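Local coordinates for methanol--corrinoid protein co-methyltransferase (Methanosarcina barkeri, PDB 2I2X), which catalyses the transfer of the methyl group of methanol to the cob(I)amide carried by its partner protein MtaC, a step of methanogenesis from methanol, at residues A[355-358]-A[359-363]; A[329-332]-A[333-337]; A[70-73]-A[74-78]; A[253-256]-A[257-261]. All coordinates share one frame; numbering follows the deposited sequence.

Contact 1: A[355-358]-A[359-363]; sequences LMML and SDRYR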
loop_
_atom_site.group_PDB
_atom_site.type_symbol
_atom_site.label_atom_id
_atom_site.label_comp_id
_atom_site.label_asym_id
_atom_site.label_seq_id
_atom_site.Cartn_x
_atom_site.Cartn_y
_atom_site.Cartn_z
ATOM N N LEU A 355 1.496 -9.034 22.594
ATOM C CA LEU A 355 2.280 -9.510 21.466
ATOM C C LEU A 355 2.658 -8.293 20.586
ATOM O O LEU A 355 3.823 -8.099 20.226
ATOM C CB LEU A 355 1.483 -10.555 20.681
ATOM C CG LEU A 355 1.753 -12.073 20.625
ATOM C CD1 LEU A 355 2.683 -12.629 21.662
ATOM C CD2 LEU A 355 0.453 -12.827 20.650
ATOM N N MET A 356 1.675 -7.445 20.305
ATOM C CA MET A 356 1.906 -6.233 19.513
ATOM C C MET A 356 2.939 -5.364 20.198
ATOM O O MET A 356 3.846 -4.860 19.552
ATOM C CB MET A 356 0.606 -5.442 19.298
ATOM C CG MET A 356 -0.471 -6.276 18.703
ATOM S SD MET A 356 -2.069 -5.492 18.559
ATOM C CE MET A 356 -2.237 -4.841 20.160
ATOM N N MET A 357 2.824 -5.237 21.516
ATOM C CA MET A 357 3.715 -4.384 22.268
ATOM C C MET A 357 5.116 -4.981 22.197
ATOM O O MET A 357 6.065 -4.295 21.807
ATOM C CB MET A 357 3.209 -4.207 23.717
ATOM C CG MET A 357 4.125 -3.423 24.649
ATOM S SD MET A 357 5.616 -4.310 25.212
ATOM C CE MET A 357 4.891 -5.651 26.187
ATOM N N LEU A 358 5.245 -6.243 22.581
ATOM C CA LEU A 358 6.574 -6.900 22.672
ATOM C C LEU A 358 7.351 -6.917 21.334
ATOM O O LEU A 358 8.604 -6.809 21.310
ATOM C CB LEU A 358 6.462 -8.324 23.263
ATOM C CG LEU A 358 7.783 -9.064 23.490
ATOM C CD1 LEU A 358 8.729 -8.249 24.395
ATOM C CD2 LEU A 358 7.555 -10.470 24.074
ATOM N N SER A 359 6.602 -7.059 20.245
ATOM C CA SER A 359 7.114 -6.943 18.869
ATOM C C SER A 359 8.133 -5.810 18.693
ATOM O O SER A 359 9.200 -5.975 18.078
ATOM C CB SER A 359 5.929 -6.699 17.927
ATOM O OG SER A 359 6.363 -6.272 16.638
ATOM N N ASP A 360 7.800 -4.653 19.232
ATOM C CA ASP A 360 8.565 -3.459 18.949
ATOM C C ASP A 360 9.233 -2.865 20.176
ATOM O O ASP A 360 10.046 -1.969 20.019
ATOM C CB ASP A 360 7.659 -2.409 18.302
ATOM C CG ASP A 360 7.117 -2.857 16.953
ATOM O OD1 ASP A 360 7.793 -3.657 16.296
ATOM O OD2 ASP A 360 6.029 -2.395 16.533
ATOM N N ARG A 361 8.910 -3.359 21.380
ATOM C CA ARG A 361 9.488 -2.815 22.602
ATOM C C ARG A 361 11.008 -2.568 22.502
ATOM O O ARG A 361 11.505 -1.573 23.078
ATOM C CB ARG A 361 9.141 -3.660 23.878
ATOM C CG ARG A 361 10.045 -3.307 25.113
ATOM C CD ARG A 361 9.773 -4.090 26.429
ATOM N NE ARG A 361 8.499 -3.620 26.872
ATOM C CZ ARG A 361 8.201 -3.023 28.013
ATOM N NH1 ARG A 361 9.090 -2.848 28.979
ATOM N NH2 ARG A 361 6.939 -2.642 28.167
ATOM N N TYR A 362 11.735 -3.448 21.795
ATOM C CA TYR A 362 13.210 -3.351 21.784
ATOM C C TYR A 362 13.789 -2.776 20.488
ATOM O O TYR A 362 15.022 -2.619 20.343
ATOM C CB TYR A 362 13.880 -4.692 22.169
ATOM C CG TYR A 362 13.524 -5.134 23.587
ATOM C CD1 TYR A 362 14.039 -4.460 24.710
ATOM C CD2 TYR A 362 12.636 -6.196 23.806
ATOM C CE1 TYR A 362 13.688 -4.852 26.013
ATOM C CE2 TYR A 362 12.275 -6.588 25.095
ATOM C CZ TYR A 362 12.815 -5.927 26.195
ATOM O OH TYR A 362 12.448 -6.327 27.463
ATOM N N ARG A 363 12.895 -2.441 19.565
ATOM C CA ARG A 363 13.313 -1.913 18.301
ATOM C C ARG A 363 14.055 -0.579 18.409
ATOM O O ARG A 363 14.971 -0.351 17.622
ATOM C CB ARG A 363 12.125 -1.772 17.356
ATOM C CG ARG A 363 12.456 -1.960 15.850
ATOM C CD ARG A 363 11.147 -1.991 15.043
ATOM N NE ARG A 363 10.527 -3.287 15.253
ATOM C CZ ARG A 363 10.880 -4.404 14.611
ATOM N NH1 ARG A 363 11.864 -4.410 13.701
ATOM N NH2 ARG A 363 10.281 -5.526 14.923
HETATM O O HOH W 1 10.979 -5.925 20.534
#

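Contact 2: A[329-332]-A[333-337]; sequences WSET and LAYDC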
loop_
_atom_site.group_PDB
_atom_site.type_symbol
_atom_site.label_atom_id
_atom_site.label_comp_id
_atom_site.label_asym_id
_atom_site.label_seq_id
_atom_site.Cartn_x
_atom_site.Cartn_y
_atom_site.Cartn_z
ATOM N N TRP A 329 -5.495 0.319 0.863
ATOM C CA TRP A 329 -5.127 0.589 2.241
ATOM C C TRP A 329 -6.305 0.456 3.189
ATOM O O TRP A 329 -6.109 -0.013 4.313
ATOM C CB TRP A 329 -4.402 1.912 2.401
ATOM C CG TRP A 329 -3.047 1.903 1.781
ATOM C CD1 TRP A 329 -2.707 2.355 0.517
ATOM C CD2 TRP A 329 -1.844 1.402 2.363
ATOM N NE1 TRP A 329 -1.365 2.166 0.300
ATOM C CE2 TRP A 329 -0.812 1.585 1.412
ATOM C CE3 TRP A 329 -1.541 0.804 3.579
ATOM C CZ2 TRP A 329 0.499 1.194 1.645
ATOM C CZ3 TRP A 329 -0.218 0.415 3.830
ATOM C CH2 TRP A 329 0.786 0.610 2.858
ATOM N N SER A 330 -7.519 0.784 2.749
ATOM C CA SER A 330 -8.671 0.568 3.634
ATOM C C SER A 330 -8.890 -0.904 3.924
ATOM O O SER A 330 -9.217 -1.277 5.056
ATOM C CB SER A 330 -9.972 1.252 3.148
ATOM O OG SER A 330 -10.286 0.924 1.799
ATOM N N GLU A 331 -8.701 -1.746 2.911
ATOM C CA GLU A 331 -8.844 -3.196 3.096
ATOM C C GLU A 331 -7.837 -3.752 4.134
ATOM O O GLU A 331 -8.236 -4.502 5.033
ATOM C CB GLU A 331 -8.807 -3.957 1.746
ATOM C CG GLU A 331 -8.738 -5.533 1.871
ATOM C CD GLU A 331 -9.166 -6.303 0.622
ATOM O OE1 GLU A 331 -9.928 -5.749 -0.206
ATOM O OE2 GLU A 331 -8.748 -7.479 0.461
ATOM N N THR A 332 -6.564 -3.366 4.037
ATOM C CA THR A 332 -5.561 -3.756 5.040
ATOM C C THR A 332 -5.937 -3.236 6.462
ATOM O O THR A 332 -5.925 -3.993 7.446
ATOM C CB THR A 332 -4.155 -3.284 4.614
ATOM O OG1 THR A 332 -3.925 -3.584 3.222
ATOM C CG2 THR A 332 -3.112 -3.949 5.425
ATOM N N LEU A 333 -6.303 -1.959 6.569
ATOM C CA LEU A 333 -6.722 -1.422 7.849
ATOM C C LEU A 333 -7.886 -2.212 8.416
ATOM O O LEU A 333 -7.855 -2.654 9.577
ATOM C CB LEU A 333 -7.141 0.061 7.739
ATOM C CG LEU A 333 -6.080 1.075 7.342
ATOM C CD1 LEU A 333 -6.711 2.335 6.972
ATOM C CD2 LEU A 333 -5.023 1.281 8.445
ATOM N N ALA A 334 -8.911 -2.417 7.596
ATOM C CA ALA A 334 -10.095 -3.108 8.089
ATOM C C ALA A 334 -9.778 -4.540 8.521
ATOM O O ALA A 334 -10.373 -5.059 9.472
ATOM C CB ALA A 334 -11.201 -3.088 7.062
ATOM N N TYR A 335 -8.835 -5.175 7.839
ATOM C CA TYR A 335 -8.467 -6.516 8.227
ATOM C C TYR A 335 -7.677 -6.499 9.539
ATOM O O TYR A 335 -7.865 -7.364 10.392
ATOM C CB TYR A 335 -7.672 -7.187 7.102
ATOM C CG TYR A 335 -8.487 -8.025 6.134
ATOM C CD1 TYR A 335 -9.273 -9.093 6.589
ATOM C CD2 TYR A 335 -8.444 -7.781 4.765
ATOM C CE1 TYR A 335 -10.005 -9.883 5.716
ATOM C CE2 TYR A 335 -9.180 -8.564 3.878
ATOM C CZ TYR A 335 -9.970 -9.614 4.357
ATOM O OH TYR A 335 -10.674 -10.428 3.467
ATOM N N ASP A 336 -6.785 -5.512 9.700
ATOM C CA ASP A 336 -6.046 -5.341 10.958
ATOM C C ASP A 336 -7.068 -5.193 12.065
ATOM O O ASP A 336 -6.907 -5.779 13.128
ATOM C CB ASP A 336 -5.123 -4.109 10.940
ATOM C CG ASP A 336 -3.910 -4.292 10.057
ATOM O OD1 ASP A 336 -3.505 -5.442 9.835
ATOM O OD2 ASP A 336 -3.363 -3.286 9.556
ATOM N N CYS A 337 -8.127 -4.422 11.810
ATOM C CA CYS A 337 -9.174 -4.274 12.804
ATOM C C CYS A 337 -9.892 -5.591 13.052
ATOM O O CYS A 337 -10.200 -5.913 14.204
ATOM C CB CYS A 337 -10.150 -3.141 12.461
ATOM S SG CYS A 337 -9.419 -1.418 12.625
#

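Contact 3: A[70-73]-A[74-78]; sequences MERM and VQVGF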
loop_
_atom_site.group_PDB
_atom_site.type_symbol
_atom_site.label_atom_id
_atom_site.label_comp_id
_atom_site.label_asym_id
_atom_site.label_seq_id
_atom_site.Cartn_x
_atom_site.Cartn_y
_atom_site.Cartn_z
ATOM N N MET A 70 -16.262 3.258 0.296
ATOM C CA MET A 70 -17.495 2.614 0.767
ATOM C C MET A 70 -17.739 1.296 -0.027
ATOM O O MET A 70 -18.098 0.265 0.532
ATOM C CB MET A 70 -18.712 3.556 0.680
ATOM C CG MET A 70 -18.618 4.879 1.507
ATOM S SD MET A 70 -18.302 4.629 3.281
ATOM C CE MET A 70 -19.696 3.638 3.837
ATOM N N GLU A 71 -17.510 1.355 -1.328
ATOM C CA GLU A 71 -17.715 0.224 -2.190
ATOM C C GLU A 71 -16.835 -0.931 -1.694
ATOM O O GLU A 71 -17.329 -2.026 -1.444
ATOM C CB GLU A 71 -17.434 0.627 -3.656
ATOM C CG GLU A 71 -17.706 -0.455 -4.711
ATOM C CD GLU A 71 -19.162 -0.956 -4.746
ATOM O OE1 GLU A 71 -20.085 -0.232 -4.272
ATOM O OE2 GLU A 71 -19.359 -2.094 -5.262
ATOM N N ARG A 72 -15.554 -0.669 -1.463
ATOM C CA ARG A 72 -14.688 -1.730 -1.016
ATOM C C ARG A 72 -15.133 -2.350 0.296
ATOM O O ARG A 72 -15.111 -3.565 0.444
ATOM C CB ARG A 72 -13.239 -1.276 -0.882
ATOM C CG ARG A 72 -12.344 -2.500 -0.643
ATOM C CD ARG A 72 -12.236 -3.356 -1.961
ATOM N NE ARG A 72 -10.828 -3.607 -2.093
ATOM C CZ ARG A 72 -10.078 -3.328 -3.135
ATOM N NH1 ARG A 72 -10.589 -2.897 -4.261
ATOM N NH2 ARG A 72 -8.790 -3.559 -3.041
ATOM N N MET A 73 -15.508 -1.515 1.259
ATOM C CA MET A 73 -15.863 -1.999 2.578
ATOM C C MET A 73 -17.014 -2.990 2.476
ATOM O O MET A 73 -16.982 -4.026 3.136
ATOM C CB MET A 73 -16.220 -0.849 3.523
ATOM C CG MET A 73 -15.055 0.075 3.928
ATOM S SD MET A 73 -13.573 -0.800 4.485
ATOM C CE MET A 73 -13.993 -0.869 6.155
ATOM N N VAL A 74 -18.010 -2.702 1.639
ATOM C CA VAL A 74 -19.184 -3.565 1.587
ATOM C C VAL A 74 -18.875 -4.828 0.765
ATOM O O VAL A 74 -19.429 -5.888 1.026
ATOM C CB VAL A 74 -20.508 -2.822 1.127
ATOM C CG1 VAL A 74 -20.825 -1.605 2.068
ATOM C CG2 VAL A 74 -20.423 -2.372 -0.309
ATOM N N GLN A 75 -17.960 -4.709 -0.193
ATOM C CA GLN A 75 -17.550 -5.852 -0.996
ATOM C C GLN A 75 -16.769 -6.869 -0.181
ATOM O O GLN A 75 -16.744 -8.040 -0.534
ATOM C CB GLN A 75 -16.727 -5.420 -2.209
ATOM C CG GLN A 75 -17.532 -4.730 -3.309
ATOM C CD GLN A 75 -18.429 -5.662 -4.144
ATOM O OE1 GLN A 75 -18.602 -6.843 -3.844
ATOM N NE2 GLN A 75 -19.022 -5.105 -5.191
ATOM N N VAL A 76 -16.136 -6.455 0.908
ATOM C CA VAL A 76 -15.310 -7.402 1.651
ATOM C C VAL A 76 -15.975 -7.758 2.988
ATOM O O VAL A 76 -15.471 -8.587 3.759
ATOM C CB VAL A 76 -13.829 -6.913 1.783
ATOM C CG1 VAL A 76 -12.948 -7.973 2.463
ATOM C CG2 VAL A 76 -13.271 -6.553 0.426
ATOM N N GLY A 77 -17.132 -7.156 3.235
ATOM C CA GLY A 77 -17.931 -7.494 4.413
ATOM C C GLY A 77 -17.570 -6.743 5.686
ATOM O O GLY A 77 -17.957 -7.142 6.779
ATOM N N PHE A 78 -16.834 -5.653 5.562
ATOM C CA PHE A 78 -16.410 -4.917 6.768
ATOM C C PHE A 78 -17.575 -4.151 7.383
ATOM O O PHE A 78 -18.327 -3.498 6.659
ATOM C CB PHE A 78 -15.209 -4.023 6.457
ATOM C CG PHE A 78 -13.981 -4.801 6.051
ATOM C CD1 PHE A 78 -13.499 -5.839 6.864
ATOM C CD2 PHE A 78 -13.313 -4.526 4.842
ATOM C CE1 PHE A 78 -12.375 -6.549 6.511
ATOM C CE2 PHE A 78 -12.173 -5.234 4.482
ATOM C CZ PHE A 78 -11.701 -6.239 5.321
#

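Contact 4: A[253-256]-A[257-261]; sequences RSLV and AYEAG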
loop_
_atom_site.group_PDB
_atom_site.type_symbol
_atom_site.label_atom_id
_atom_site.label_comp_id
_atom_site.label_asym_id
_atom_site.label_seq_id
_atom_site.Cartn_x
_atom_site.Cartn_y
_atom_site.Cartn_z
ATOM N N ARG A 253 1.303 18.360 26.294
ATOM C CA ARG A 253 0.825 19.331 25.316
ATOM C C ARG A 253 -0.498 18.863 24.672
ATOM O O ARG A 253 -1.488 19.606 24.675
ATOM C CB ARG A 253 1.880 19.628 24.249
ATOM C CG ARG A 253 1.358 20.490 23.040
ATOM C CD ARG A 253 0.736 19.599 21.932
ATOM N NE ARG A 253 0.489 20.306 20.676
ATOM C CZ ARG A 253 -0.330 19.875 19.713
ATOM N NH1 ARG A 253 -1.013 18.755 19.878
ATOM N NH2 ARG A 253 -0.492 20.595 18.595
ATOM N N SER A 254 -0.523 17.627 24.156
ATOM C CA SER A 254 -1.704 17.144 23.443
ATOM C C SER A 254 -2.852 16.880 24.411
ATOM O O SER A 254 -4.015 17.023 24.050
ATOM C CB SER A 254 -1.380 15.911 22.597
ATOM O OG SER A 254 -0.480 16.255 21.536
ATOM N N LEU A 255 -2.518 16.540 25.651
ATOM C CA LEU A 255 -3.519 16.365 26.689
ATOM C C LEU A 255 -4.462 17.572 26.855
ATOM O O LEU A 255 -5.612 17.406 27.253
ATOM C CB LEU A 255 -2.835 16.027 28.011
ATOM C CG LEU A 255 -3.726 15.904 29.251
ATOM C CD1 LEU A 255 -4.641 14.707 29.164
ATOM C CD2 LEU A 255 -2.909 15.833 30.535
ATOM N N VAL A 256 -3.975 18.775 26.537
ATOM C CA VAL A 256 -4.734 20.017 26.722
ATOM C C VAL A 256 -6.076 20.040 25.972
ATOM O O VAL A 256 -7.091 20.505 26.516
ATOM C CB VAL A 256 -3.878 21.311 26.381
ATOM C CG1 VAL A 256 -4.724 22.549 26.414
ATOM C CG2 VAL A 256 -2.699 21.470 27.331
ATOM N N ALA A 257 -6.083 19.543 24.735
ATOM C CA ALA A 257 -7.309 19.428 23.953
ATOM C C ALA A 257 -8.466 18.828 24.777
ATOM O O ALA A 257 -9.604 19.326 24.750
ATOM C CB ALA A 257 -7.043 18.602 22.711
ATOM N N TYR A 258 -8.151 17.777 25.528
ATOM C CA TYR A 258 -9.154 17.024 26.290
ATOM C C TYR A 258 -9.542 17.802 27.552
ATOM O O TYR A 258 -10.731 17.941 27.882
ATOM C CB TYR A 258 -8.647 15.578 26.546
ATOM C CG TYR A 258 -8.215 14.990 25.209
ATOM C CD1 TYR A 258 -9.169 14.539 24.267
ATOM C CD2 TYR A 258 -6.881 15.033 24.820
ATOM C CE1 TYR A 258 -8.777 14.098 23.003
ATOM C CE2 TYR A 258 -6.492 14.608 23.580
ATOM C CZ TYR A 258 -7.433 14.135 22.674
ATOM O OH TYR A 258 -6.984 13.708 21.437
ATOM N N GLU A 259 -8.529 18.357 28.219
ATOM C CA GLU A 259 -8.750 19.257 29.347
ATOM C C GLU A 259 -9.705 20.351 28.923
ATOM O O GLU A 259 -10.581 20.734 29.678
ATOM C CB GLU A 259 -7.411 19.820 29.843
ATOM C CG GLU A 259 -6.674 18.788 30.673
ATOM C CD GLU A 259 -5.251 19.144 31.030
ATOM O OE1 GLU A 259 -4.627 19.986 30.337
ATOM O OE2 GLU A 259 -4.742 18.545 32.011
ATOM N N ALA A 260 -9.568 20.807 27.680
ATOM C CA ALA A 260 -10.309 21.966 27.223
ATOM C C ALA A 260 -11.556 21.587 26.477
ATOM O O ALA A 260 -12.144 22.412 25.787
ATOM C CB ALA A 260 -9.423 22.869 26.358
ATOM N N GLY A 261 -11.945 20.329 26.559
ATOM C CA GLY A 261 -13.257 19.977 26.061
ATOM C C GLY A 261 -13.372 18.940 24.979
ATOM O O GLY A 261 -14.487 18.518 24.708
#

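Contact 1: A[355-358]-A[359-363]
The guanidinium group of Arg361 is met at its edge and in its plane by SD of Met357, while the ring of Tyr362 carries Arg361 CG over the centre of one face, 3.8 Å above the plane, and is approached obliquely by Leu358. Met357 with Arg361 and Leu358 with Tyr362 are i to i+4 pairs at the C-terminal end of helix 349-361. The bend of the methionine at chi2 (-74°) and again at chi3 brings its sulfur to the arginine, and Arg361 NE points at SD along a weak but nearly straight bond of 3.4 Å (165°). The charge has stronger company elsewhere, a salt bridge to Asp373 and a cation-pi contact with Tyr368. Leu358 CD1 reaches Tyr362 CE2 at 4.0 Å, and the phenol OH goes on to Asp3 of an MtaC chain.

The fraying backbone doubles up on one acceptor: Met357 O takes Arg361 N in the carbonyl plane at 3.0 Å and Asp360 N from above that plane at 3.1 Å. Asp360 divides its carboxylate, OD2 going to the backbone N of Asn301 and Leu302, and OD1 forming a salt bridge with Arg363 NE at 2.9 Å. This helix end also meets the second MtaB, where Arg363 NH1 bonds to Val76 O. A single water spans the last turn, donating to Leu358 O at 2.7 Å and accepting from Tyr362 N at 2.9 Å.

Contact 2: A[329-332]-A[333-337]
Leu333, Ala334, Tyr335 and Asp336 each donate their backbone N-H to the carbonyl four residues earlier, on Trp329, Ser330, Glu331 and Thr332, in regular helical turns. Among the side chains, Glu331 and Tyr335 lie alongside each other and point the same way. With CG of the glutamate anti to its own N (chi1 171°), the chain runs out alongside the ring: CG lies 3.7 Å from Tyr335 CE2, and OE2 comes to the ring edge, in plane, 3.6 Å from the same CE2. Carboxylate and ring planes are turned 63° apart. The segments belong to helix 325-345, which packs on strand 40-43 of the TIM barrel and on helix 55-76, and they also face the second subunit. Ser296 of the second subunit bonds to Glu331 OE1, and the carbonyl of Asp297 of that subunit takes the hydroxyl of Tyr335. The next pair round the helix, Thr332 and Asp336, are likewise parallel neighbours, Thr332 CG2 standing 4.2 Å from Asp336 OD2. That oxygen is held by Thr290 and Trp310 NE1, whereas OD1 forms a salt bridge with Lys289 of the second subunit. Leu333 folds its branch back over the preceding turn, bringing CG to within 3.2 Å of Trp329 O.

Contact 3: A[70-73]-A[74-78]
Gln75 hands its side-chain N-H to Glu71 one helical turn back: NE2 to OE2 is 3.0 Å with an N-H...O angle of 152°, and the carboxylate oxygen is met nearly along its C-O axis. The two groups are parallel neighbours on helix 55-76, yet their flat ends are turned 72° apart. Glu71 gets its reach from a bend at chi2 (60°). Neither residue spends its polar end on this bond alone, since Glu71 OE1 meets the hydroxyl of Tyr112 and Gln75 OE1 accepts from the backbone N of Leu234 in the second subunit.

The backbone acceptors are served with falling regularity toward the end of the helix. Met70 O takes Val74 N at 3.2 Å and Glu71 O takes Gln75 N at 3.0 Å, but the bond from Val76 N to Arg72 O is weak. Met73 O then accepts from Phe78 N at 2.9 Å, an i to i+5 bond made as the chain turns through Gly77 with positive phi. Val76 O goes to Arg363 NH1 of the second subunit and Phe78 O to Tyr16 of an MtaC chain.

Phe78 thereby returns against Met73, the two side chains crossing at about a right angle. Met73 CE touches Phe78 CB at 3.4 Å, and SD lies oblique to the ring, 4.9 Å from its centroid, as a Met-aromatic contact. Arg72 NE forms a salt bridge with Glu331, and NH2 bonds to Gly322 O. Ending the helix of the beta-alpha-beta unit with strands 40-43 and 80-86 thus falls partly to backbone N-H groups and partly to the assembly.

Contact 4: A[253-256]-A[257-261]
Glu259 brings its carboxylate back across the preceding turn, OE2 lying 3.6 Å from Leu255 CD2 and OE1 lying 3.9 Å from Val256 CG2. The chain is extended beyond CG, and CG itself lies anti to the carbonyl carbon (chi1 -77°), which directs the acid along the helix toward these two aliphatic residues. On another side of the helix, the ring of Tyr258 has Leu255 O near its plane at the edge, and CE2 approaches Ser254 O at 3.5 Å. One face of that ring bears Ala257 CB, offset toward the rim.

Beneath these side chains the helix finishes in order. Glu259 N bonds to Leu255 O in an almost straight line (172°), Ala260 N to Val256 O at 2.8 Å, and Gly261 N to Tyr258 O at 3.0 Å. Gly261, with positive phi, is the C-prime residue of the Schellman motif that ends helix 240-259.

Further out, Arg392 forms a salt bridge with Glu259 OE2, and Tyr6 N donates to the same oxygen. At the other end Arg253 NH1 donates to Ser254 OG, which also bonds to Glu272, while Arg253 pairs with Asp217 and Asp219. The buried acid, though packed among aliphatic groups, is thus probably kept ionised by Arg392.

In the fold
Along the chain the order is contact 3, contact 4, contact 2, contact 1. Contacts 2 and 3 form a true pair: their centres lie 11 Å apart, and helices 325-345 and 55-76 are joined there by the salt bridge Glu331 OE1 to Arg72 NE at 3.0 Å and by packing of Ala334 on Phe78. Contact 1, on the next helix after that of contact 2, has its centre 21 Å away and does not touch it. The centre of contact 4 lies 28 to 35 Å from the centres of the others, nearer the centre of the molecule and close to the zinc-binding cysteines. Contacts 1, 2 and 3 all face the second subunit, so three helices of the barrel protein contribute to the MtaB pairing.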